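Local coordinates for protein angel homolog 2 (PDB 6RW0), which hydrolyses 2',3'-cyclic phosphates as a CCR4-family phosphatase and probably binds the 3' untranslated regions of messenger RNAs, at residues Y72-R77 against D402-N407; D97-C102 against H145-L150; K129-T132 against P136-C139; S239-P244 against Y340-P345; P280-P283 against G287-Q290. One frame throughout, in Å; residues are numbered along the deposited sequence. Where two conformers were deposited one is given.

Interaction 1 (Y72-R77 against D402-N407); sequences YRHCRR and DLWTVN
H74 and W404 form an edge-to-face aromatic pair: the rim of the tryptophan's six-membered ring is directed at one face of the imidazole, with centroids 5.1 Å apart and planes at 70°. The closest approach is carried by two neighbouring carbons of the indole, W404 CH2 lying 3.7 Å from H74 CG and W404 CZ3 as near to H74 CD2. N407 comes from another direction, its carbonyl O sitting at the imidazole edge, in the ring plane and 3.3 Å from H74 CD2. Over the opposite face of the ring lies C75 SG, so the imidazole is covered on both sides. With CG set between the backbone N and the carbonyl carbon (chi1 59°), the ring is swung across to the end of the helix. N407 itself, with positive phi, is the C-prime residue of a Schellman motif that closes helix 400-405, and its N bonds W404 O at 2.9 Å. The contact thus joins the tail of that helix to the loop between helices 62-67 and 82-96, at the surface of the DNase I-like domain. Both imidazole nitrogens are engaged outside the two segments, ND1 by S357 OG and NE2 by L409 O, which fixes the ring's rotation. The W404 edge would probably lose its aromatic face, and the L409 carbonyl its mate, if H74 gave way to an alanine. Further out, a type I turn from Y72 to C75 carries H74, closed by C75 N to Y72 O at 3.1 Å, and R77 NH2 reinforces it with a bond to C75 O (3.1 Å, 148°).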
# COMPACT_ATOMS: atom_id res chain seq x y z
N TYR A 72 -19.62 -5.05 8.12
CA TYR A 72 -19.70 -3.97 9.11
C TYR A 72 -20.90 -4.12 10.03
O TYR A 72 -21.30 -3.15 10.69
CB TYR A 72 -19.67 -2.60 8.41
CG TYR A 72 -18.51 -2.55 7.45
CD1 TYR A 72 -17.20 -2.58 7.93
CD2 TYR A 72 -18.71 -2.57 6.08
CE1 TYR A 72 -16.13 -2.59 7.06
CE2 TYR A 72 -17.66 -2.58 5.22
CZ TYR A 72 -16.36 -2.59 5.70
OH TYR A 72 -15.33 -2.61 4.79
N ARG A 73 -21.37 -5.35 10.07
CA ARG A 73 -22.58 -5.61 10.99
C ARG A 73 -22.32 -5.31 12.49
O ARG A 73 -23.20 -4.94 13.34
CB ARG A 73 -22.94 -7.10 10.93
CG ARG A 73 -23.77 -7.56 9.76
CD ARG A 73 -24.01 -9.09 9.84
NE ARG A 73 -22.79 -9.83 10.17
CZ ARG A 73 -22.66 -10.72 11.16
NH1 ARG A 73 -23.69 -11.04 11.93
NH2 ARG A 73 -21.49 -11.30 11.37
N HIS A 74 -21.02 -5.39 12.85
CA HIS A 74 -20.63 -5.18 14.23
C HIS A 74 -20.63 -3.71 14.64
O HIS A 74 -20.54 -3.42 15.83
CB HIS A 74 -19.23 -5.76 14.44
CG HIS A 74 -18.19 -5.14 13.56
ND1 HIS A 74 -18.06 -5.45 12.22
CD2 HIS A 74 -17.24 -4.21 13.82
CE1 HIS A 74 -17.07 -4.75 11.70
NE2 HIS A 74 -16.55 -3.99 12.65
N CYS A 75 -20.74 -2.80 13.68
CA CYS A 75 -20.61 -1.37 13.94
C CYS A 75 -21.94 -0.75 14.33
O CYS A 75 -22.99 -1.10 13.78
CB CYS A 75 -20.14 -0.69 12.66
SG CYS A 75 -18.68 -1.40 11.94
N ARG A 76 -21.90 0.19 15.27
CA ARG A 76 -23.08 0.99 15.54
C ARG A 76 -23.44 1.78 14.29
O ARG A 76 -22.56 2.36 13.63
CB ARG A 76 -22.83 1.92 16.72
CG ARG A 76 -22.76 1.14 18.04
CD ARG A 76 -22.58 2.05 19.27
NE ARG A 76 -23.50 3.17 19.17
CZ ARG A 76 -23.16 4.41 18.87
NH1 ARG A 76 -21.88 4.75 18.70
NH2 ARG A 76 -24.10 5.34 18.77
N ARG A 77 -24.72 1.78 13.93
CA ARG A 77 -25.11 2.33 12.64
C ARG A 77 -24.66 3.77 12.44
O ARG A 77 -24.20 4.10 11.33
CB ARG A 77 -26.64 2.24 12.47
CG ARG A 77 -27.22 0.85 12.42
CD ARG A 77 -26.76 0.10 11.19
NE ARG A 77 -25.62 -0.74 11.51
CZ ARG A 77 -24.93 -1.45 10.63
NH1 ARG A 77 -25.27 -1.42 9.34
NH2 ARG A 77 -23.91 -2.19 11.03
N ASP A 402 -6.89 -6.21 20.69
CA ASP A 402 -6.98 -4.77 21.03
C ASP A 402 -8.14 -4.16 20.24
O ASP A 402 -8.88 -3.42 20.78
CB ASP A 402 -5.74 -3.99 20.59
CG ASP A 402 -4.49 -4.19 21.41
OD1 ASP A 402 -4.62 -4.54 22.58
OD2 ASP A 402 -3.39 -4.03 20.85
N LEU A 403 -8.24 -4.47 18.96
CA LEU A 403 -9.29 -3.88 18.11
C LEU A 403 -10.67 -4.39 18.49
O LEU A 403 -11.60 -3.63 18.41
CB LEU A 403 -8.91 -4.08 16.64
CG LEU A 403 -7.78 -3.17 16.18
CD1 LEU A 403 -7.39 -3.50 14.76
CD2 LEU A 403 -8.17 -1.72 16.30
N TRP A 404 -10.81 -5.66 18.85
CA TRP A 404 -12.14 -6.09 19.30
C TRP A 404 -12.51 -5.52 20.67
O TRP A 404 -13.70 -5.41 20.98
CB TRP A 404 -12.31 -7.62 19.23
CG TRP A 404 -12.53 -8.03 17.79
CD1 TRP A 404 -11.70 -8.80 17.02
CD2 TRP A 404 -13.62 -7.64 16.95
NE1 TRP A 404 -12.21 -8.91 15.75
CE2 TRP A 404 -13.39 -8.21 15.68
CE3 TRP A 404 -14.77 -6.87 17.15
CZ2 TRP A 404 -14.27 -8.04 14.62
CZ3 TRP A 404 -15.65 -6.70 16.08
CH2 TRP A 404 -15.39 -7.28 14.83
N THR A 405 -11.52 -5.13 21.48
CA THR A 405 -11.82 -4.46 22.74
C THR A 405 -12.54 -3.14 22.49
O THR A 405 -13.37 -2.72 23.31
CB THR A 405 -10.54 -4.22 23.54
OG1 THR A 405 -9.97 -5.48 23.89
CG2 THR A 405 -10.83 -3.44 24.82
N VAL A 406 -12.25 -2.49 21.36
CA VAL A 406 -12.96 -1.28 20.94
C VAL A 406 -14.07 -1.59 19.95
O VAL A 406 -14.55 -0.71 19.22
CB VAL A 406 -11.98 -0.20 20.42
CG1 VAL A 406 -11.02 0.19 21.52
CG2 VAL A 406 -11.20 -0.62 19.18
N ASN A 407 -14.50 -2.86 19.94
CA ASN A 407 -15.65 -3.33 19.15
C ASN A 407 -15.41 -3.26 17.64
O ASN A 407 -16.36 -3.13 16.86
CB ASN A 407 -16.97 -2.68 19.57
CG ASN A 407 -17.35 -3.03 20.99
OD1 ASN A 407 -16.76 -3.94 21.59
ND2 ASN A 407 -18.33 -2.34 21.54

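Interaction 2 (D97-C102 against H145-L150); sequences DADVLC and HSKFSL
The F148 ring is approached at its edge by D99 O, which lies near the ring plane 4.2 Å from F148 CE2. V100 CG2 reaches the same carbon obliquely, 3.6 Å from F148 CE2 and 3.9 Å from F148 CZ, so one methyl straddles the outer bond of the ring. A second ring, that of F50, meets F148 with planes about 75° apart. The valine branch in contact is CG2, which stands beside the backbone N while CG1 is anti to it (chi1 178°); the valine and phenylalanine side chains cross at about a right angle. The other flat group, the D99 carboxylate, is met by the aliphatic part of K147: D99 OD1 is 3.5 Å from K147 CG and D99 OD2 is 3.8 Å from K147 CE. Bends at chi2 and chi3 of the lysine bring its CG and CE against the carboxylate as the two chains cross, yet the charged ends stay apart, D99 OD2 to K147 NZ being 4.4 Å, too long for a salt bridge. Each has a partner on strand 49-58 instead: D99 OD2 accepts from S53 N, and K147 NZ bonds D51 O. The opposite charges would still be expected to attract weakly. No hydrogen bond links the two segments, and the join is made by apolar carbons and by lysine methylenes lying against an anion. Strand 100-107 belongs to one of the chain's two seven-stranded sheets and strand 148-157 to the other, and V100 also touches V191 of the second; such packing between facing sheets is characteristic of the alpha/beta sandwich of the DNase I-like fold.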
# COMPACT_ATOMS: atom_id res chain seq x y z
N ASP A 97 0.10 15.14 10.89
CA ASP A 97 0.82 16.15 10.11
C ASP A 97 1.98 15.54 9.32
O ASP A 97 3.09 16.07 9.28
CB ASP A 97 1.29 17.29 11.02
CG ASP A 97 1.77 18.50 10.24
OD1 ASP A 97 1.13 18.82 9.23
OD2 ASP A 97 2.76 19.15 10.67
N ALA A 98 1.70 14.42 8.64
CA ALA A 98 2.75 13.74 7.90
C ALA A 98 3.16 14.52 6.66
O ALA A 98 2.34 15.19 6.02
CB ALA A 98 2.29 12.35 7.47
N ASP A 99 4.43 14.39 6.27
CA ASP A 99 4.91 15.10 5.09
C ASP A 99 4.39 14.51 3.79
O ASP A 99 4.23 15.24 2.80
CB ASP A 99 6.43 15.09 5.07
CG ASP A 99 7.03 15.82 6.24
OD1 ASP A 99 6.56 16.92 6.56
OD2 ASP A 99 7.98 15.28 6.85
N VAL A 100 4.15 13.20 3.76
CA VAL A 100 3.68 12.49 2.58
C VAL A 100 2.51 11.62 3.02
O VAL A 100 2.61 10.93 4.04
CB VAL A 100 4.78 11.59 1.97
CG1 VAL A 100 4.25 10.83 0.76
CG2 VAL A 100 5.99 12.41 1.58
N LEU A 101 1.42 11.66 2.25
CA LEU A 101 0.27 10.80 2.48
C LEU A 101 0.07 9.88 1.29
O LEU A 101 0.01 10.34 0.14
CB LEU A 101 -1.03 11.58 2.64
CG LEU A 101 -1.01 12.75 3.59
CD1 LEU A 101 -2.37 13.45 3.46
CD2 LEU A 101 -0.74 12.32 5.00
N CYS A 102 -0.03 8.59 1.56
CA CYS A 102 -0.36 7.59 0.56
C CYS A 102 -1.70 7.02 1.00
O CYS A 102 -1.77 6.28 1.99
CB CYS A 102 0.70 6.50 0.49
SG CYS A 102 2.19 7.11 -0.35
N HIS A 145 3.85 20.92 0.21
CA HIS A 145 4.62 21.69 -0.81
C HIS A 145 5.80 22.42 -0.16
O HIS A 145 6.70 22.73 -0.87
CB HIS A 145 3.72 22.50 -1.75
CG HIS A 145 2.61 23.20 -1.09
ND1 HIS A 145 2.83 24.24 -0.24
CD2 HIS A 145 1.28 23.05 -1.21
CE1 HIS A 145 1.67 24.69 0.18
NE2 HIS A 145 0.72 23.97 -0.40
N SER A 146 5.79 22.66 1.15
CA SER A 146 6.92 23.22 1.91
C SER A 146 8.10 22.23 1.94
O SER A 146 9.19 22.68 2.16
CB SER A 146 6.50 23.61 3.30
OG SER A 146 6.28 22.48 4.12
N LYS A 147 7.86 20.92 1.83
CA LYS A 147 8.93 19.90 1.94
C LYS A 147 9.43 19.38 0.59
O LYS A 147 10.54 18.94 0.56
CB LYS A 147 8.41 18.71 2.75
CG LYS A 147 8.21 18.96 4.23
CD LYS A 147 9.50 19.09 5.01
CE LYS A 147 10.24 17.80 5.23
NZ LYS A 147 11.37 17.97 6.18
N PHE A 148 8.64 19.43 -0.47
CA PHE A 148 9.07 18.85 -1.76
C PHE A 148 8.52 19.60 -2.96
O PHE A 148 7.49 20.23 -2.86
CB PHE A 148 8.50 17.44 -1.98
CG PHE A 148 8.77 16.43 -0.91
CD1 PHE A 148 9.91 15.65 -0.95
CD2 PHE A 148 7.88 16.22 0.11
CE1 PHE A 148 10.13 14.71 0.02
CE2 PHE A 148 8.12 15.29 1.10
CZ PHE A 148 9.25 14.53 1.05
N SER A 149 9.23 19.50 -4.07
CA SER A 149 8.70 19.85 -5.38
C SER A 149 8.41 18.57 -6.17
O SER A 149 9.04 17.53 -5.96
CB SER A 149 9.70 20.68 -6.20
OG SER A 149 9.95 21.94 -5.59
N LEU A 150 7.47 18.67 -7.10
CA LEU A 150 7.05 17.53 -7.89
C LEU A 150 7.85 17.48 -9.18
O LEU A 150 7.84 18.43 -9.96
CB LEU A 150 5.57 17.68 -8.20
CG LEU A 150 4.90 16.59 -9.01
CD1 LEU A 150 5.06 15.23 -8.37
CD2 LEU A 150 3.44 16.99 -9.15

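Interaction 3 (K129-T132 against P136-C139); sequences KMRT and PDGC
K129 and C139 form an antiparallel hydrogen-bonded pair, K129 N to C139 O at 2.8 Å and C139 N to K129 O at 2.9 Å, and M130 and G138 follow as a non-hydrogen-bonded pair whose CA atoms are only 3.9 Å apart. At that separation a beta carbon on G138 would collide with K129 O and M130 CA; as it is, G138 CA makes a CA-H...O contact to K129 O (3.3 Å). One step on, R131 N bonds D137 O at 2.8 Å. The side chains then add a salt bridge: R131 NE (3.1 Å) and NH1 (2.8 Å) both donate to D137 OD1. That oxygen lies at the guanidinium edge, in its plane; OD1 takes NH1 on its syn lone pair, whereas NE meets it 34° out of the carboxylate plane, and the two flat groups are turned 72° apart. D137 can reach back because its CG sits between backbone N and carbonyl carbon (chi1 65°). M130 CG rests against D137 O. Beyond the pair, the D137 side chain touches L64 and lies about 7 Å from a bound magnesium ion. This is the beta hairpin of strands 124-130 and 137-144, the former at one edge of its sheet, with an ion pair across it beside the connecting loop.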
# COMPACT_ATOMS: atom_id res chain seq x y z
N LYS A 129 -5.20 8.84 -8.65
CA LYS A 129 -5.41 7.88 -9.74
C LYS A 129 -6.56 6.97 -9.36
O LYS A 129 -6.44 6.15 -8.45
CB LYS A 129 -4.15 7.07 -10.03
CG LYS A 129 -4.32 6.03 -11.12
CD LYS A 129 -4.75 6.67 -12.45
CE LYS A 129 -4.90 5.63 -13.53
NZ LYS A 129 -5.46 6.20 -14.78
N MET A 130 -7.67 7.11 -10.07
CA MET A 130 -8.87 6.32 -9.82
C MET A 130 -8.74 4.96 -10.50
O MET A 130 -8.15 4.83 -11.57
CB MET A 130 -10.07 7.04 -10.42
CG MET A 130 -11.42 6.50 -9.99
SD MET A 130 -12.73 7.53 -10.71
CE MET A 130 -12.41 7.40 -12.46
N ARG A 131 -9.31 3.93 -9.85
CA ARG A 131 -9.47 2.64 -10.50
C ARG A 131 -10.26 2.81 -11.80
O ARG A 131 -11.05 3.75 -11.94
CB ARG A 131 -10.18 1.64 -9.58
CG ARG A 131 -9.28 1.13 -8.46
CD ARG A 131 -9.78 -0.21 -7.94
NE ARG A 131 -10.98 -0.08 -7.14
CZ ARG A 131 -11.76 -1.10 -6.77
NH1 ARG A 131 -12.82 -0.86 -6.02
NH2 ARG A 131 -11.47 -2.34 -7.16
N THR A 132 -10.02 1.91 -12.74
CA THR A 132 -10.59 1.99 -14.08
C THR A 132 -11.98 1.36 -14.10
O THR A 132 -12.52 0.95 -13.07
CB THR A 132 -9.60 1.40 -15.08
OG1 THR A 132 -9.25 0.05 -14.71
CG2 THR A 132 -8.32 2.22 -15.11
N PRO A 136 -15.39 3.10 -8.03
CA PRO A 136 -15.58 4.48 -7.56
C PRO A 136 -14.39 5.15 -6.90
O PRO A 136 -14.49 6.33 -6.55
CB PRO A 136 -16.70 4.29 -6.52
CG PRO A 136 -16.39 2.94 -5.89
CD PRO A 136 -15.88 2.10 -7.06
N ASP A 137 -13.27 4.44 -6.73
CA ASP A 137 -12.26 4.84 -5.77
C ASP A 137 -10.88 4.64 -6.37
O ASP A 137 -10.71 3.99 -7.40
CB ASP A 137 -12.35 4.00 -4.48
CG ASP A 137 -12.04 2.52 -4.72
OD1 ASP A 137 -12.74 1.90 -5.52
OD2 ASP A 137 -11.08 1.97 -4.13
N GLY A 138 -9.89 5.18 -5.67
CA GLY A 138 -8.53 5.01 -6.12
C GLY A 138 -7.50 5.40 -5.09
O GLY A 138 -7.78 5.52 -3.90
N CYS A 139 -6.28 5.58 -5.59
CA CYS A 139 -5.13 5.91 -4.76
C CYS A 139 -4.81 7.39 -4.90
O CYS A 139 -4.92 7.99 -5.98
CB CYS A 139 -3.89 5.16 -5.23
SG CYS A 139 -3.91 3.40 -4.96

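Interaction 4 (S239-P244 against Y340-P345); sequences SVPGSP and YSHYFP
H342 CB begins the contact with P241, 3.7 Å from P241 CG. The next atom out, H342 CG, comes closest, at 3.6 Å from that same methylene carbon, and the ring then divides over the pyrrolidine: H342 ND1 lies 3.7 Å from P241 CG, while H342 CD2 lies 3.8 Å from P241 CB. The proline therefore covers one imidazole face near its CG end in a CH-pi contact, P241 CG standing 3.9 Å from the ring centroid and 26° off the normal. At the tip, NE2 turns to Y246 OH, outside both segments, and the ring of Y246 stands at about 85° to the imidazole. Over the opposite face is Y340 O, offset toward the rim. With CG anti to the carbonyl carbon (chi1 -45°), the ring is laid against the pyrrolidine. A smaller share falls to Y343, whose OH is 4.2 Å from P241 CB. P241 is presented by a type II turn from V240 to S243; there V240 O accepts from S243 N and from S243 OG (2.8 Å), while the same serine side chain acts as N-cap, bonding Y246 N at the start of helix 244-251. P241 also touches T362 and Y365 of strand 359-369. Were H342 an alanine, P241 would probably be left without the ring face it lies on and the Y246 hydroxyl without its nitrogen mate. No hydrogen bond spans the two loops, so their union rests on proline carbons against an aromatic face whose rotation is probably held by a polar bond at the far tip.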
# COMPACT_ATOMS: atom_id res chain seq x y z
N SER A 239 -2.15 -8.90 1.09
CA SER A 239 -1.27 -10.05 1.28
C SER A 239 -0.67 -9.91 2.66
O SER A 239 -0.39 -8.79 3.10
CB SER A 239 -0.14 -10.04 0.26
OG SER A 239 -0.64 -10.08 -1.07
N VAL A 240 -0.45 -11.05 3.32
CA VAL A 240 -0.06 -11.04 4.72
C VAL A 240 1.43 -11.27 4.94
O VAL A 240 2.14 -11.75 4.04
CB VAL A 240 -0.89 -12.05 5.54
CG1 VAL A 240 -2.39 -11.82 5.34
CG2 VAL A 240 -0.49 -13.46 5.19
N PRO A 241 1.95 -10.94 6.12
CA PRO A 241 3.38 -11.13 6.37
C PRO A 241 3.80 -12.58 6.20
O PRO A 241 3.10 -13.51 6.61
CB PRO A 241 3.56 -10.65 7.81
CG PRO A 241 2.45 -9.61 7.97
CD PRO A 241 1.29 -10.24 7.24
N GLY A 242 4.95 -12.77 5.55
CA GLY A 242 5.48 -14.09 5.32
C GLY A 242 4.87 -14.82 4.14
O GLY A 242 5.32 -15.93 3.83
N SER A 243 3.86 -14.25 3.50
CA SER A 243 3.29 -14.87 2.32
C SER A 243 4.32 -14.86 1.19
O SER A 243 5.28 -14.09 1.22
CB SER A 243 2.05 -14.11 1.87
OG SER A 243 2.35 -12.77 1.49
N PRO A 244 4.12 -15.68 0.16
CA PRO A 244 5.03 -15.61 -0.99
C PRO A 244 5.16 -14.22 -1.58
O PRO A 244 6.26 -13.79 -1.93
CB PRO A 244 4.43 -16.63 -1.97
CG PRO A 244 3.79 -17.65 -1.07
CD PRO A 244 3.20 -16.84 0.07
N TYR A 340 7.34 -1.98 9.58
CA TYR A 340 6.84 -2.78 10.69
C TYR A 340 7.38 -4.20 10.64
O TYR A 340 7.67 -4.74 9.57
CB TYR A 340 5.32 -2.78 10.66
CG TYR A 340 4.74 -1.41 10.94
CD1 TYR A 340 4.56 -0.97 12.23
CD2 TYR A 340 4.41 -0.54 9.91
CE1 TYR A 340 4.03 0.27 12.50
CE2 TYR A 340 3.90 0.72 10.17
CZ TYR A 340 3.70 1.12 11.47
OH TYR A 340 3.17 2.37 11.71
N SER A 341 7.53 -4.79 11.83
CA SER A 341 8.07 -6.13 11.98
C SER A 341 6.99 -7.21 12.12
O SER A 341 7.32 -8.40 12.08
CB SER A 341 9.02 -6.19 13.18
OG SER A 341 8.29 -6.02 14.38
N HIS A 342 5.72 -6.82 12.25
CA HIS A 342 4.54 -7.67 12.08
C HIS A 342 4.19 -8.50 13.31
O HIS A 342 3.11 -9.09 13.33
CB HIS A 342 4.62 -8.57 10.84
CG HIS A 342 5.10 -7.85 9.62
ND1 HIS A 342 4.49 -6.70 9.16
CD2 HIS A 342 6.14 -8.08 8.79
CE1 HIS A 342 5.14 -6.27 8.09
NE2 HIS A 342 6.16 -7.08 7.86
N TYR A 343 5.03 -8.57 14.33
CA TYR A 343 4.76 -9.34 15.54
C TYR A 343 5.27 -8.53 16.72
O TYR A 343 6.31 -7.88 16.63
CB TYR A 343 5.45 -10.72 15.49
CG TYR A 343 5.07 -11.50 14.25
CD1 TYR A 343 3.91 -12.26 14.21
CD2 TYR A 343 5.84 -11.44 13.09
CE1 TYR A 343 3.54 -12.95 13.07
CE2 TYR A 343 5.48 -12.13 11.94
CZ TYR A 343 4.32 -12.89 11.94
OH TYR A 343 3.94 -13.58 10.81
N PHE A 344 4.54 -8.55 17.83
CA PHE A 344 5.02 -7.85 19.01
C PHE A 344 6.13 -8.66 19.67
O PHE A 344 5.97 -9.87 19.87
CB PHE A 344 3.88 -7.52 19.97
CG PHE A 344 2.94 -6.50 19.39
CD1 PHE A 344 3.20 -5.15 19.50
CD2 PHE A 344 1.82 -6.90 18.69
CE1 PHE A 344 2.34 -4.21 18.93
CE2 PHE A 344 0.96 -5.98 18.13
CZ PHE A 344 1.22 -4.63 18.25
N PRO A 345 7.26 -8.04 19.99
CA PRO A 345 8.43 -8.83 20.42
C PRO A 345 8.23 -9.59 21.72
O PRO A 345 8.73 -10.72 21.86
CB PRO A 345 9.54 -7.77 20.53
CG PRO A 345 8.80 -6.47 20.79
CD PRO A 345 7.53 -6.59 19.98

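Interaction 5 (P280-P283 against G287-Q290); sequences PIWP and GISQ
P280 and Q290, W282 and I288 face each other in antiparallel order with CA atoms 7.8 and 8.7 Å apart, too far for backbone pairing, and P280 follows a cis peptide. The two segments belong to the irregular excursion between strands 253-255 and 329-331 of the DNase I-like domain, and W282 also packs on T208 and A211 of helix 203-220. W282 supplies the direct polar link: NE1 donates to I288 O at 2.9 Å and 163°, the acceptor lying in the indole plane at the ring edge. Along the same edge S289 O is 3.5 Å from W282 CZ2. Q290 slides past the indole in the opposite direction, bent at chi2 (-64°), its amide plane 58° from the ring. Two waters join the segments: one accepts from I281 N and donates to Q290 OE1 at a distance (2.5 Å) too short to be taken at face value; the other accepts from I288 N at 3.1 Å and lies near P283 O. P280 CB is a carbon lying against the Q290 amide oxygen, 3.8 Å from OE1, and the apolar touch is that of W282 CZ2 meeting I288 CG2 at 3.9 Å.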
# COMPACT_ATOMS: atom_id res chain seq x y z
N PRO A 280 6.06 -18.53 -17.70
CA PRO A 280 6.02 -17.40 -16.77
C PRO A 280 4.58 -17.11 -16.32
O PRO A 280 3.60 -17.61 -16.88
CB PRO A 280 6.55 -16.24 -17.62
CG PRO A 280 5.98 -16.54 -18.97
CD PRO A 280 6.10 -18.06 -19.10
N ILE A 281 4.48 -16.25 -15.31
CA ILE A 281 3.19 -15.96 -14.70
C ILE A 281 2.30 -15.21 -15.67
O ILE A 281 1.08 -15.45 -15.74
CB ILE A 281 3.38 -15.18 -13.39
CG1 ILE A 281 4.12 -16.04 -12.36
CG2 ILE A 281 2.04 -14.69 -12.84
CD1 ILE A 281 4.51 -15.28 -11.08
N TRP A 282 2.88 -14.28 -16.40
CA TRP A 282 2.16 -13.36 -17.31
C TRP A 282 2.74 -13.48 -18.72
O TRP A 282 3.86 -13.90 -18.85
CB TRP A 282 2.25 -11.92 -16.76
CG TRP A 282 3.64 -11.38 -16.66
CD1 TRP A 282 4.42 -10.92 -17.67
CD2 TRP A 282 4.40 -11.23 -15.46
NE1 TRP A 282 5.63 -10.51 -17.18
CE2 TRP A 282 5.65 -10.69 -15.83
CE3 TRP A 282 4.16 -11.50 -14.12
CZ2 TRP A 282 6.64 -10.41 -14.90
CZ3 TRP A 282 5.14 -11.23 -13.20
CH2 TRP A 282 6.36 -10.70 -13.59
N PRO A 283 1.98 -13.15 -19.77
CA PRO A 283 2.47 -13.33 -21.12
C PRO A 283 3.50 -12.30 -21.60
O PRO A 283 3.60 -11.27 -21.06
CB PRO A 283 1.19 -13.27 -21.96
CG PRO A 283 0.29 -12.37 -21.20
CD PRO A 283 0.57 -12.72 -19.76
N GLY A 287 5.24 -6.97 -21.63
CA GLY A 287 6.48 -6.19 -21.79
C GLY A 287 7.23 -5.97 -20.49
O GLY A 287 7.79 -4.93 -20.34
N ILE A 288 7.10 -6.91 -19.58
CA ILE A 288 7.81 -6.85 -18.28
C ILE A 288 8.60 -8.16 -18.13
O ILE A 288 8.02 -9.21 -18.27
CB ILE A 288 6.85 -6.57 -17.12
CG1 ILE A 288 6.25 -5.17 -17.27
CG2 ILE A 288 7.56 -6.73 -15.79
CD1 ILE A 288 5.19 -4.85 -16.24
N SER A 289 9.89 -8.08 -17.82
CA SER A 289 10.76 -9.26 -17.69
C SER A 289 10.50 -9.96 -16.35
O SER A 289 9.90 -9.39 -15.48
CB SER A 289 12.20 -8.85 -17.78
OG SER A 289 12.63 -8.27 -16.58
N GLN A 290 11.15 -11.10 -16.14
CA GLN A 290 11.10 -11.84 -14.86
C GLN A 290 11.86 -11.09 -13.75
O GLN A 290 11.80 -11.57 -12.65
CB GLN A 290 11.64 -13.26 -15.01
CG GLN A 290 10.84 -14.11 -15.96
CD GLN A 290 9.45 -14.33 -15.44
OE1 GLN A 290 8.56 -13.56 -15.74
NE2 GLN A 290 9.24 -15.38 -14.66
O HOH W 1 6.42 -14.18 -14.59
O HOH W 2 6.08 -9.68 -20.43

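From the N terminus, interaction 1 opens first, at 72-77, and encloses all the others. Interaction 2 opens next, on strand 100-107, and interaction 3 closes its short hairpin inside it before interaction 2 itself closes at 145-150; the two reach the same sheet, with nearest atoms about 7 Å apart. In series follows interaction 4, opened at 239-244, which holds the small loop of interaction 5 and closes at 340-345. Interaction 1 closes last, at helix 400-405, with nearest atoms about 5 Å from interaction 4. None cross. Interaction 2 ties the two sheets, interaction 4 two loops, interaction 1 a surface loop and helix end, and interaction 5, its centre 42 Å from that of interaction 1, a partly buried loop.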